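Long-range contacts in cellulosomal scaffoldin adaptor protein B (PDB 3BWZ), which is a cellulosomal scaffoldin, seen here as one type II cohesin module, a kind of module that typically recruits type II dockerins during cellulosome assembly: residues Thr14-Gly19 with Val164-Met169; Thr68-Asp73 with Gly111-Val116; Ile128-Thr133 with Tyr157-Pro162; Ile7-Asp12 with Val22-Asn27. All blocks are in the same frame, centred on the assembly; numbering follows the deposited sequence. Where two conformers were deposited one is given.

In the fold
The four contacts follow one beta sandwich from its core to its margins. Interaction 4, a regular hairpin near the chain's centre, buries aliphatic side chains on one face and keeps mostly polar ones on the other. Strand 158-165 pairs in parallel with strand 6-11 and serves interactions 1 and 3. Interaction 3 uses a glutamine amide and a water at a break in that strand, whereas interaction 1, farthest out, joins a loop to the end of strand 158-165 and the turn after it through polar bonds and waters. Interaction 2 adds a loop beside strand 111-120, the other neighbour of strand 21-29, and mixes backbone bonds with isoleucine and leucine packing. Interactions 2 and 4 touch through Thr112 and Asn27.

Interaction 1 of 4, residues Thr14-Gly19 with Val164-Met169; sequences TTASVG and VINLDM. With EDO (1,2-ethanediol), chain F.
Ala16, in the loop linking the first two strands of the cohesin jelly-roll sandwich, pairs through both its N-H and its C=O with the side-chain amide of Asn166, just after strand 158-165. Asn166 OD1 accepts from Ala16 N at 2.9 Å, the donor standing 26° off the carbonyl plane. Asn166 ND2 returns a bond of 2.9 Å to Ala16 O, lying in that carbonyl's plane and on a lone pair. Both Ala16 backbone groups are thus satisfied by one side chain, and the two bonds fix the rotation of the amide. CG of Asn166 lies beside its own backbone N (chi1 -76°), and from there the amide meets Ala16. The backbone of Asn166 binds too, its N giving a bond of 3.0 Å to Thr14 O. The same oxygen is within bonding range of two waters; one also accepts from Asp168 N, the other from Leu167 N while reaching Val164 O. Asn166 O is taken up by Thr125 OG1. In the conformer given, Thr15 OG1 donates to Asp168 O from above the carbonyl plane, a bond held with some doubt because Thr15 has two conformers. Apolar contact is slight: Ile165 CD1 lies 4.1 Å from Ala16 CB. Thr14 OG1 shares a hydrogen bond of 2.7 Å with O1 of an ethanediol, probably from the crystallisation liquor.

Interaction 2 of 4, residues Thr68-Asp73 with Gly111-Val116; sequences TILNSD and GTVAVV
Ile69 lays its delta methyl against Val113, CD1 coming 3.7 Å from Val113 CG1, and the two side chains meet at a slant. With CG1 between the Ile69 backbone N and carbonyl carbon (chi1 60°), Ile69 CG1 passes 3.5 Å from Thr112 O. The gamma-2 methyl of Ile69 comes to 4.0 Å from Gly111 CA, where a glycine with phi 162° has no CB to interfere. Leu70 lies beside Val113 and points the same way, its CD1 4.2 Å from Val113 CB; Phe34 touches all three of these side chains. In this cohesin sandwich the loop 68-73 follows strand 65-66 and grips the start of strand 111-120. Val113 has helix-like backbone angles there and shares Ile26 with Ala114 as backbone partner, consistent with a classic beta bulge. Thr112 O accepts from two successive amides, at 2.8 Å from Thr68 N and 3.2 Å from Ile69 N. The first donor lies on a lone pair in the carbonyl plane, the second is tilted 35° from it. Thr68 OG1 stands in for a backbone acceptor, taking a nearly straight bond of 2.9 Å from Thr112 N. The hydroxyl of Thr112 bonds instead to Asn27 OD1.

Interaction 3 of 4, residues Ile128-Thr133 with Tyr157-Pro162; sequences ISFEDT and YSVIQP
Phe130 and Gln161 cross obliquely, the ring and the amide plane turned 50° apart, with Gln161 CG 4.1 Å from ring atom CD1 of Phe130. Val159 also meets the ring at a slant: its CG1 lies 3.8 Å from the same Phe130 CD1. One ring corner is therefore shared by a methyl and a methylene. Ile9 and Met41, from strands 6-11 and 34-42, touch the Phe130 side chain. Gln161 turns back toward strand 126-130 because its chain bends at chi2 (87°), swinging CD over the Phe130 backbone. OE1 then accepts from Phe130 N at 3.1 Å, the donor standing 63° above the amide plane, and also lies 3.2 Å from Ser129 CB. The NE2 end bonds to a water at 3.2 Å that donates to Phe130 O at 2.7 Å. Amide and water together serve both backbone polar groups of Phe130, much as a strand partner would. This happens where strand 158-165 is interrupted: the peptide before Pro162 is cis, and regular antiparallel pairing with strand 126-130 is taken up at Ile128 and Ala163. On its other side strand 158-165 runs parallel to strand 6-11, the pairing of first and last strands that closes the cohesin jelly roll. Pro162 abuts the neighbouring backbone, its CA 3.3 Å and its CB 3.5 Å from Ile128 O.

Interaction 4 of 4, residues Ile7-Asp12 with Val22-Asn27; sequences IEIVLD and VTASIN
Asp12 turns to Thr23 through a chi1 of 67°, which sets CG between its own backbone N and carbonyl carbon, and Leu11 turns to Ala24 with CG beside its backbone N (chi1 -52°). OD1 of Asp12 takes a bond of 2.8 Å from Thr23 N, met from 45° above the carboxylate plane, while Asp12 N donates to Thr23 O. A carboxylate oxygen thus replaces a backbone carbonyl at the last rung. Asp12 OD2 accepts from a water at 2.6 Å, which in turn accepts from Thr23 OG1; that hydroxyl also binds Lys117 NZ. Leu11 presses CD2 to 3.6 Å from Ala24 CB and brings CD1 to 4.1 Å from Val22 CG1. These rungs belong to the beta hairpin of strands 6-11 and 21-29 in the cohesin sandwich. Glu8 with Asn27 and Val10 with Ser25 are hydrogen-bonded antiparallel pairs; Ile9 with Ile26 and Leu11 with Ala24 are non-hydrogen-bonded ones. Ile9, Leu11, Ala24 and Ile26 share the face turned to the interior, where Leu39 and Met41 of strand 34-42 touch Ile26. In the conformer given, Ile7 CD1 lies 3.8 Å from Ile26 CG2, the two side chains alongside each other. On the other face Val10 and Asn27 cross at about a right angle, Val10 CG2 touching Asn27 ND2 at 3.6 Å, while the amide oxygen of Asn27 is engaged by Thr112.

Interaction 1 of 4, residues Thr14-Gly19 with Val164-Met169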
loop_
_atom_site.group_PDB
_atom_site.type_symbol
_atom_site.label_atom_id
_atom_site.label_comp_id
_atom_site.label_asym_id
_atom_site.label_seq_id
_atom_site.Cartn_x
_atom_site.Cartn_y
_atom_site.Cartn_z
ATOM N N THR A 14 13.128 -10.977 -1.877
ATOM C CA THR A 14 13.213 -11.558 -0.547
ATOM C C THR A 14 14.424 -11.119 0.223
ATOM O O THR A 14 14.436 -11.096 1.471
ATOM C CB THR A 14 13.128 -13.154 -0.577
ATOM O OG1 THR A 14 14.241 -13.707 -1.327
ATOM C CG2 THR A 14 11.816 -13.641 -1.117
ATOM N N THR A 15 15.457 -10.852 -0.543
ATOM C CA THR A 15 16.745 -10.458 -0.026
ATOM C C THR A 15 17.189 -9.251 -0.849
ATOM O O THR A 15 16.908 -9.184 -2.043
ATOM C CB THR A 15 17.634 -11.655 -0.052
ATOM O OG1 THR A 15 17.018 -12.702 0.715
ATOM C CG2 THR A 15 18.882 -11.309 0.599
ATOM N N ALA A 16 17.854 -8.303 -0.208
ATOM C CA ALA A 16 18.278 -7.090 -0.902
ATOM C C ALA A 16 19.467 -6.509 -0.149
ATOM O O ALA A 16 19.432 -6.336 1.058
ATOM C CB ALA A 16 17.123 -6.079 -0.944
ATOM N N SER A 17 20.501 -6.174 -0.901
ATOM C CA SER A 17 21.703 -5.576 -0.336
ATOM C C SER A 17 21.497 -4.096 -0.023
ATOM O O SER A 17 20.568 -3.462 -0.511
ATOM C CB SER A 17 22.867 -5.730 -1.292
ATOM O OG SER A 17 23.082 -7.100 -1.570
ATOM N N VAL A 18 22.387 -3.552 0.794
ATOM C CA VAL A 18 22.378 -2.130 1.071
ATOM C C VAL A 18 22.350 -1.369 -0.254
ATOM O O VAL A 18 23.052 -1.706 -1.213
ATOM C CB VAL A 18 23.578 -1.729 1.909
ATOM C CG1 VAL A 18 23.598 -0.236 2.115
ATOM C CG2 VAL A 18 23.531 -2.465 3.258
ATOM N N GLY A 19 21.504 -0.352 -0.284
ATOM C CA GLY A 19 21.375 0.510 -1.422
ATOM C C GLY A 19 20.390 0.052 -2.477
ATOM O O GLY A 19 20.020 0.837 -3.358
ATOM N N VAL A 164 8.260 -9.206 4.724
ATOM C CA VAL A 164 9.555 -9.218 5.423
ATOM C C VAL A 164 10.675 -9.238 4.408
ATOM O O VAL A 164 10.684 -10.067 3.486
ATOM C CB VAL A 164 9.668 -10.388 6.401
ATOM C CG1 VAL A 164 11.045 -10.393 7.073
ATOM C CG2 VAL A 164 8.554 -10.287 7.432
ATOM N N ILE A 165 11.628 -8.323 4.566
ATOM C CA ILE A 165 12.820 -8.294 3.736
ATOM C C ILE A 165 14.010 -8.779 4.563
ATOM O O ILE A 165 14.119 -8.475 5.753
ATOM C CB ILE A 165 13.088 -6.851 3.166
ATOM C CG1 ILE A 165 14.170 -6.869 2.059
ATOM C CG2 ILE A 165 13.380 -5.845 4.271
ATOM C CD1 ILE A 165 13.791 -7.631 0.810
ATOM N N ASN A 166 14.904 -9.509 3.914
ATOM C CA ASN A 166 16.186 -9.874 4.509
ATOM C C ASN A 166 16.080 -10.789 5.718
ATOM O O ASN A 166 16.912 -10.713 6.616
ATOM C CB ASN A 166 17.034 -8.630 4.771
ATOM C CG ASN A 166 17.645 -8.105 3.500
ATOM O OD1 ASN A 166 17.943 -8.877 2.595
ATOM N ND2 ASN A 166 17.850 -6.796 3.407
ATOM N N LEU A 167 15.113 -11.711 5.714
ATOM C CA LEU A 167 15.170 -12.843 6.625
ATOM C C LEU A 167 16.493 -13.574 6.403
ATOM O O LEU A 167 17.216 -13.865 7.351
ATOM C CB LEU A 167 13.950 -13.771 6.423
ATOM C CG LEU A 167 13.520 -14.781 7.465
ATOM C CD1 LEU A 167 14.472 -15.924 7.558
ATOM C CD2 LEU A 167 13.186 -14.112 8.805
ATOM N N ASP A 168 16.780 -13.898 5.143
ATOM C CA ASP A 168 18.108 -14.323 4.703
ATOM C C ASP A 168 18.811 -13.108 4.112
ATOM O O ASP A 168 18.186 -12.307 3.420
ATOM C CB ASP A 168 18.001 -15.403 3.650
ATOM C CG ASP A 168 17.274 -16.603 4.167
ATOM O OD1 ASP A 168 17.657 -17.231 5.154
ATOM O OD2 ASP A 168 16.184 -16.900 3.585
ATOM N N MET A 169 20.109 -12.996 4.389
ATOM C CA MET A 169 20.928 -11.874 3.949
ATOM C C MET A 169 22.199 -12.372 3.296
ATOM O O MET A 169 22.752 -13.403 3.689
ATOM C CB MET A 169 21.298 -11.026 5.156
ATOM C CG MET A 169 20.154 -10.130 5.561
ATOM S SD MET A 169 20.398 -9.345 7.148
ATOM C CE MET A 169 20.026 -10.738 8.224
HETATM C C1 EDO F . 13.213 -15.717 -4.079
HETATM O O1 EDO F . 13.811 -14.427 -3.942
HETATM C C2 EDO F . 13.778 -16.469 -5.271
HETATM O O2 EDO F . 13.391 -15.943 -6.531
HETATM O O HOH W 1 15.070 -13.670 2.752
HETATM O O HOH W 2 12.801 -12.026 3.698
#

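Interaction 2 of 4, residues Thr68-Asp73 with Gly111-Val116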
loop_
_atom_site.group_PDB
_atom_site.type_symbol
_atom_site.label_atom_id
_atom_site.label_comp_id
_atom_site.label_asym_id
_atom_site.label_seq_id
_atom_site.Cartn_x
_atom_site.Cartn_y
_atom_site.Cartn_z
ATOM N N THR A 68 -1.737 -0.836 -10.968
ATOM C CA THR A 68 -2.412 -1.318 -12.165
ATOM C C THR A 68 -3.921 -1.099 -12.143
ATOM O O THR A 68 -4.578 -1.323 -13.161
ATOM C CB THR A 68 -2.126 -2.808 -12.396
ATOM O OG1 THR A 68 -2.613 -3.510 -11.282
ATOM C CG2 THR A 68 -0.641 -3.091 -12.565
ATOM N N ILE A 69 -4.456 -0.650 -11.017
ATOM C CA ILE A 69 -5.846 -0.258 -10.903
ATOM C C ILE A 69 -5.902 1.104 -10.206
ATOM O O ILE A 69 -4.875 1.628 -9.825
ATOM C CB ILE A 69 -6.722 -1.310 -10.165
ATOM C CG1 ILE A 69 -6.247 -1.569 -8.737
ATOM C CG2 ILE A 69 -6.831 -2.600 -10.982
ATOM C CD1 ILE A 69 -7.171 -2.489 -7.942
ATOM N N LEU A 70 -7.088 1.708 -10.137
ATOM C CA LEU A 70 -7.279 3.078 -9.613
ATOM C C LEU A 70 -6.563 4.099 -10.483
ATOM O O LEU A 70 -6.118 5.144 -10.019
ATOM C CB LEU A 70 -6.913 3.251 -8.139
ATOM C CG LEU A 70 -7.720 2.410 -7.160
ATOM C CD1 LEU A 70 -7.211 2.638 -5.740
ATOM C CD2 LEU A 70 -9.217 2.711 -7.264
ATOM N N ASN A 71 -6.535 3.812 -11.771
ATOM C CA ASN A 71 -5.829 4.573 -12.775
ATOM C C ASN A 71 -6.734 5.249 -13.810
ATOM O O ASN A 71 -6.244 5.919 -14.728
ATOM C CB ASN A 71 -4.817 3.597 -13.449
ATOM C CG ASN A 71 -3.521 3.539 -12.762
ATOM O OD1 ASN A 71 -3.054 4.430 -12.047
ATOM N ND2 ASN A 71 -2.932 2.373 -12.919
ATOM N N SER A 72 -8.043 5.105 -13.655
ATOM C CA SER A 72 -8.997 5.666 -14.619
ATOM C C SER A 72 -9.433 7.068 -14.199
ATOM O O SER A 72 -9.348 7.442 -13.034
ATOM C CB SER A 72 -10.233 4.786 -14.724
ATOM O OG SER A 72 -9.862 3.477 -15.134
ATOM N N ASP A 73 -9.931 7.830 -15.172
ATOM C CA ASP A 73 -10.351 9.217 -14.963
ATOM C C ASP A 73 -11.740 9.309 -14.332
ATOM O O ASP A 73 -12.709 9.764 -14.961
ATOM C CB ASP A 73 -10.357 9.979 -16.303
ATOM C CG ASP A 73 -9.006 10.414 -16.807
ATOM O OD1 ASP A 73 -7.972 10.174 -16.162
ATOM O OD2 ASP A 73 -9.016 11.052 -17.901
ATOM N N GLY A 111 -5.996 -6.291 -8.440
ATOM C CA GLY A 111 -4.886 -5.552 -9.028
ATOM C C GLY A 111 -4.039 -4.886 -7.983
ATOM O O GLY A 111 -4.223 -5.099 -6.790
ATOM N N THR A 112 -3.080 -4.096 -8.448
ATOM C CA THR A 112 -2.159 -3.398 -7.560
ATOM C C THR A 112 -2.672 -1.984 -7.373
ATOM O O THR A 112 -2.762 -1.227 -8.345
ATOM C CB THR A 112 -0.728 -3.397 -8.160
ATOM O OG1 THR A 112 -0.307 -4.755 -8.357
ATOM C CG2 THR A 112 0.260 -2.638 -7.293
ATOM N N VAL A 113 -3.029 -1.634 -6.151
ATOM C CA VAL A 113 -3.597 -0.333 -5.900
ATOM C C VAL A 113 -2.550 0.766 -5.857
ATOM O O VAL A 113 -2.877 1.909 -6.139
ATOM C CB VAL A 113 -4.478 -0.317 -4.634
ATOM C CG1 VAL A 113 -5.640 -1.263 -4.763
ATOM C CG2 VAL A 113 -3.740 -0.585 -3.395
ATOM N N ALA A 114 -1.333 0.429 -5.450
ATOM C CA ALA A 114 -0.278 1.401 -5.235
ATOM C C ALA A 114 1.008 0.632 -5.056
ATOM O O ALA A 114 0.995 -0.555 -4.705
ATOM C CB ALA A 114 -0.587 2.242 -3.969
ATOM N N VAL A 115 2.119 1.342 -5.250
ATOM C CA VAL A 115 3.440 0.793 -5.066
ATOM C C VAL A 115 4.243 1.742 -4.182
ATOM O O VAL A 115 4.223 2.961 -4.377
ATOM C CB VAL A 115 4.111 0.652 -6.442
ATOM C CG1 VAL A 115 5.534 0.261 -6.352
ATOM C CG2 VAL A 115 3.358 -0.342 -7.289
ATOM N N VAL A 116 4.940 1.166 -3.204
ATOM C CA VAL A 116 5.886 1.928 -2.391
ATOM C C VAL A 116 7.241 1.279 -2.560
ATOM O O VAL A 116 7.429 0.115 -2.226
ATOM C CB VAL A 116 5.496 1.996 -0.889
ATOM C CG1 VAL A 116 6.544 2.837 -0.134
ATOM C CG2 VAL A 116 4.112 2.574 -0.735
#

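Interaction 3 of 4, residues Ile128-Thr133 with Tyr157-Pro162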
loop_
_atom_site.group_PDB
_atom_site.type_symbol
_atom_site.label_atom_id
_atom_site.label_comp_id
_atom_site.label_asym_id
_atom_site.label_seq_id
_atom_site.Cartn_x
_atom_site.Cartn_y
_atom_site.Cartn_z
ATOM N N ILE A 128 7.576 -4.678 6.614
ATOM C CA ILE A 128 6.722 -3.634 6.088
ATOM C C ILE A 128 5.305 -4.114 6.395
ATOM O O ILE A 128 4.880 -5.164 5.915
ATOM C CB ILE A 128 6.950 -3.424 4.562
ATOM C CG1 ILE A 128 8.413 -3.009 4.286
ATOM C CG2 ILE A 128 5.996 -2.364 4.020
ATOM C CD1 ILE A 128 8.826 -3.298 2.848
ATOM N N SER A 129 4.579 -3.351 7.196
ATOM C CA SER A 129 3.304 -3.792 7.719
ATOM C C SER A 129 2.193 -2.803 7.410
ATOM O O SER A 129 2.445 -1.661 7.014
ATOM C CB SER A 129 3.338 -3.940 9.224
ATOM O OG SER A 129 3.852 -2.829 9.855
ATOM N N PHE A 130 0.955 -3.260 7.605
ATOM C CA PHE A 130 -0.168 -2.347 7.802
ATOM C C PHE A 130 -0.462 -2.378 9.281
ATOM O O PHE A 130 -0.367 -3.429 9.908
ATOM C CB PHE A 130 -1.421 -2.821 7.099
ATOM C CG PHE A 130 -1.369 -2.776 5.607
ATOM C CD1 PHE A 130 -1.779 -3.864 4.858
ATOM C CD2 PHE A 130 -1.060 -1.601 4.953
ATOM C CE1 PHE A 130 -1.819 -3.821 3.495
ATOM C CE2 PHE A 130 -1.079 -1.548 3.566
ATOM C CZ PHE A 130 -1.474 -2.676 2.837
ATOM N N GLU A 131 -0.844 -1.244 9.863
ATOM C CA GLU A 131 -1.061 -1.135 11.320
ATOM C C GLU A 131 -2.301 -0.302 11.617
ATOM O O GLU A 131 -2.512 0.727 10.978
ATOM C CB GLU A 131 0.158 -0.493 11.990
ATOM C CG GLU A 131 1.384 -1.422 12.044
ATOM C CD GLU A 131 2.361 -1.068 13.169
ATOM O OE1 GLU A 131 2.986 -1.992 13.729
ATOM O OE2 GLU A 131 2.500 0.129 13.506
ATOM N N ASP A 132 -3.062 -0.703 12.625
ATOM C CA ASP A 132 -4.116 0.142 13.153
ATOM C C ASP A 132 -3.508 1.451 13.722
ATOM O O ASP A 132 -2.304 1.552 14.004
ATOM C CB ASP A 132 -4.964 -0.621 14.169
ATOM C CG ASP A 132 -5.929 -1.616 13.543
ATOM O OD1 ASP A 132 -6.170 -1.627 12.320
ATOM O OD2 ASP A 132 -6.501 -2.375 14.359
ATOM N N THR A 133 -4.338 2.487 13.797
ATOM C CA THR A 133 -3.909 3.816 14.145
ATOM C C THR A 133 -5.098 4.607 14.662
ATOM O O THR A 133 -6.237 4.433 14.206
ATOM C CB THR A 133 -3.334 4.533 12.911
ATOM O OG1 THR A 133 -3.273 5.938 13.161
ATOM C CG2 THR A 133 -4.162 4.274 11.632
ATOM N N TYR A 157 -12.505 -10.040 4.061
ATOM C CA TYR A 157 -11.209 -10.113 3.389
ATOM C C TYR A 157 -10.068 -10.305 4.368
ATOM O O TYR A 157 -10.111 -9.852 5.528
ATOM C CB TYR A 157 -10.993 -8.879 2.499
ATOM C CG TYR A 157 -10.853 -7.548 3.220
ATOM C CD1 TYR A 157 -9.600 -7.071 3.563
ATOM C CD2 TYR A 157 -11.950 -6.758 3.526
ATOM C CE1 TYR A 157 -9.431 -5.856 4.186
ATOM C CE2 TYR A 157 -11.781 -5.536 4.167
ATOM C CZ TYR A 157 -10.527 -5.076 4.490
ATOM O OH TYR A 157 -10.371 -3.868 5.098
ATOM N N SER A 158 -9.037 -11.013 3.901
ATOM C CA SER A 158 -7.834 -11.155 4.696
ATOM C C SER A 158 -6.885 -9.996 4.430
ATOM O O SER A 158 -6.907 -9.377 3.355
ATOM C CB SER A 158 -7.158 -12.473 4.369
ATOM O OG SER A 158 -6.886 -12.514 2.986
ATOM N N VAL A 159 -6.047 -9.724 5.417
ATOM C CA VAL A 159 -5.018 -8.706 5.328
ATOM C C VAL A 159 -3.686 -9.415 5.529
ATOM O O VAL A 159 -3.357 -9.826 6.655
ATOM C CB VAL A 159 -5.246 -7.569 6.348
ATOM C CG1 VAL A 159 -4.158 -6.528 6.191
ATOM C CG2 VAL A 159 -6.623 -6.953 6.167
ATOM N N ILE A 160 -2.974 -9.633 4.419
ATOM C CA ILE A 160 -1.793 -10.480 4.404
ATOM C C ILE A 160 -0.555 -9.567 4.508
ATOM O O ILE A 160 -0.170 -8.881 3.565
ATOM C CB ILE A 160 -1.754 -11.376 3.124
ATOM C CG1 ILE A 160 -3.051 -12.175 2.946
ATOM C CG2 ILE A 160 -0.528 -12.277 3.112
ATOM C CD1 ILE A 160 -3.206 -12.772 1.565
ATOM N N GLN A 161 0.028 -9.576 5.694
ATOM C CA GLN A 161 1.089 -8.672 6.089
ATOM C C GLN A 161 1.558 -9.146 7.467
ATOM O O GLN A 161 0.771 -9.716 8.205
ATOM C CB GLN A 161 0.584 -7.212 6.139
ATOM C CG GLN A 161 -0.515 -6.944 7.177
ATOM C CD GLN A 161 -0.008 -6.612 8.538
ATOM O OE1 GLN A 161 1.094 -6.107 8.699
ATOM N NE2 GLN A 161 -0.849 -6.844 9.548
ATOM N N PRO A 162 2.816 -8.892 7.848
ATOM C CA PRO A 162 3.789 -8.065 7.175
ATOM C C PRO A 162 4.509 -8.732 6.015
ATOM O O PRO A 162 4.567 -9.960 5.923
ATOM C CB PRO A 162 4.795 -7.762 8.293
ATOM C CG PRO A 162 4.774 -8.969 9.127
ATOM C CD PRO A 162 3.334 -9.410 9.129
HETATM O O HOH W 3 -0.881 -4.883 12.070
#

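Interaction 4 of 4, residues Ile7-Asp12 with Val22-Asn27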
loop_
_atom_site.group_PDB
_atom_site.type_symbol
_atom_site.label_atom_id
_atom_site.label_comp_id
_atom_site.label_asym_id
_atom_site.label_seq_id
_atom_site.Cartn_x
_atom_site.Cartn_y
_atom_site.Cartn_z
ATOM N N ILE A 7 -6.154 -8.364 0.714
ATOM C CA ILE A 7 -5.181 -7.325 0.383
ATOM C C ILE A 7 -3.861 -7.799 0.967
ATOM O O ILE A 7 -3.834 -8.367 2.067
ATOM C CB ILE A 7 -5.608 -5.943 0.909
ATOM C CG1 ILE A 7 -4.610 -4.862 0.471
ATOM C CG2 ILE A 7 -5.838 -5.944 2.412
ATOM C CD1 ILE A 7 -5.122 -3.429 0.699
ATOM N N GLU A 8 -2.774 -7.592 0.231
ATOM C CA GLU A 8 -1.461 -8.096 0.591
ATOM C C GLU A 8 -0.395 -7.096 0.235
ATOM O O GLU A 8 -0.456 -6.452 -0.810
ATOM C CB GLU A 8 -1.172 -9.414 -0.151
ATOM C CG GLU A 8 0.148 -10.091 0.261
ATOM C CD GLU A 8 0.374 -11.471 -0.324
ATOM O OE1 GLU A 8 -0.452 -11.940 -1.102
ATOM O OE2 GLU A 8 1.420 -12.076 0.010
ATOM N N ILE A 9 0.647 -7.033 1.051
ATOM C CA ILE A 9 1.872 -6.326 0.707
ATOM C C ILE A 9 2.851 -7.346 0.133
ATOM O O ILE A 9 3.257 -8.255 0.818
ATOM C CB ILE A 9 2.501 -5.612 1.905
ATOM C CG1 ILE A 9 1.486 -4.727 2.618
ATOM C CG2 ILE A 9 3.752 -4.860 1.491
ATOM C CD1 ILE A 9 2.012 -4.093 3.930
ATOM N N VAL A 10 3.182 -7.183 -1.140
ATOM C CA VAL A 10 3.976 -8.112 -1.915
ATOM C C VAL A 10 5.293 -7.454 -2.293
ATOM O O VAL A 10 5.278 -6.411 -2.911
ATOM C CB VAL A 10 3.183 -8.579 -3.209
ATOM C CG1 VAL A 10 4.007 -9.538 -4.055
ATOM C CG2 VAL A 10 1.852 -9.221 -2.795
ATOM N N LEU A 11 6.424 -8.065 -1.968
ATOM C CA LEU A 11 7.727 -7.522 -2.367
ATOM C C LEU A 11 8.268 -8.211 -3.603
ATOM O O LEU A 11 8.056 -9.405 -3.817
ATOM C CB LEU A 11 8.754 -7.693 -1.248
ATOM C CG LEU A 11 8.312 -7.175 0.110
ATOM C CD1 LEU A 11 9.470 -7.294 1.120
ATOM C CD2 LEU A 11 7.766 -5.786 0.048
ATOM N N ASP A 12 9.013 -7.475 -4.413
ATOM C CA ASP A 12 9.675 -8.072 -5.559
ATOM C C ASP A 12 10.942 -8.846 -5.220
ATOM O O ASP A 12 11.474 -9.541 -6.077
ATOM C CB ASP A 12 9.953 -7.032 -6.648
ATOM C CG ASP A 12 10.983 -5.990 -6.245
ATOM O OD1 ASP A 12 11.112 -5.672 -5.055
ATOM O OD2 ASP A 12 11.613 -5.447 -7.191
ATOM N N VAL A 22 13.687 -2.046 -2.974
ATOM C CA VAL A 22 12.707 -3.096 -2.798
ATOM C C VAL A 22 11.347 -2.486 -3.102
ATOM O O VAL A 22 10.971 -1.447 -2.530
ATOM C CB VAL A 22 12.733 -3.616 -1.336
ATOM C CG1 VAL A 22 11.585 -4.610 -1.089
ATOM C CG2 VAL A 22 14.083 -4.223 -0.988
ATOM N N THR A 23 10.601 -3.096 -4.021
ATOM C CA THR A 23 9.316 -2.565 -4.435
ATOM C C THR A 23 8.217 -3.328 -3.738
ATOM O O THR A 23 8.073 -4.543 -3.938
ATOM C CB THR A 23 9.181 -2.639 -5.961
ATOM O OG1 THR A 23 10.235 -1.880 -6.573
ATOM C CG2 THR A 23 7.851 -2.073 -6.429
ATOM N N ALA A 24 7.434 -2.612 -2.941
ATOM C CA ALA A 24 6.288 -3.175 -2.245
ATOM C C ALA A 24 5.027 -2.831 -3.045
ATOM O O ALA A 24 4.609 -1.680 -3.135
ATOM C CB ALA A 24 6.201 -2.610 -0.828
ATOM N N SER A 25 4.412 -3.857 -3.609
ATOM C CA SER A 25 3.162 -3.721 -4.329
ATOM C C SER A 25 2.012 -4.073 -3.413
ATOM O O SER A 25 2.015 -5.107 -2.750
ATOM C CB SER A 25 3.151 -4.661 -5.538
ATOM O OG SER A 25 4.146 -4.285 -6.462
ATOM N N ILE A 26 1.023 -3.190 -3.345
ATOM C CA ILE A 26 -0.158 -3.386 -2.526
ATOM C C ILE A 26 -1.233 -3.974 -3.426
ATOM O O ILE A 26 -1.789 -3.288 -4.279
ATOM C CB ILE A 26 -0.649 -2.101 -1.867
ATOM C CG1 ILE A 26 0.436 -1.443 -0.997
ATOM C CG2 ILE A 26 -1.884 -2.422 -1.034
ATOM C CD1 ILE A 26 0.182 -0.045 -0.696
ATOM N N ASN A 27 -1.482 -5.270 -3.268
ATOM C CA ASN A 27 -2.285 -6.049 -4.191
ATOM C C ASN A 27 -3.579 -6.489 -3.548
ATOM O O ASN A 27 -3.567 -7.081 -2.461
ATOM C CB ASN A 27 -1.532 -7.289 -4.692
ATOM C CG ASN A 27 -0.345 -6.935 -5.540
ATOM O OD1 ASN A 27 -0.141 -5.788 -5.906
ATOM N ND2 ASN A 27 0.477 -7.930 -5.842
HETATM O O HOH W 4 12.688 -3.086 -6.744
#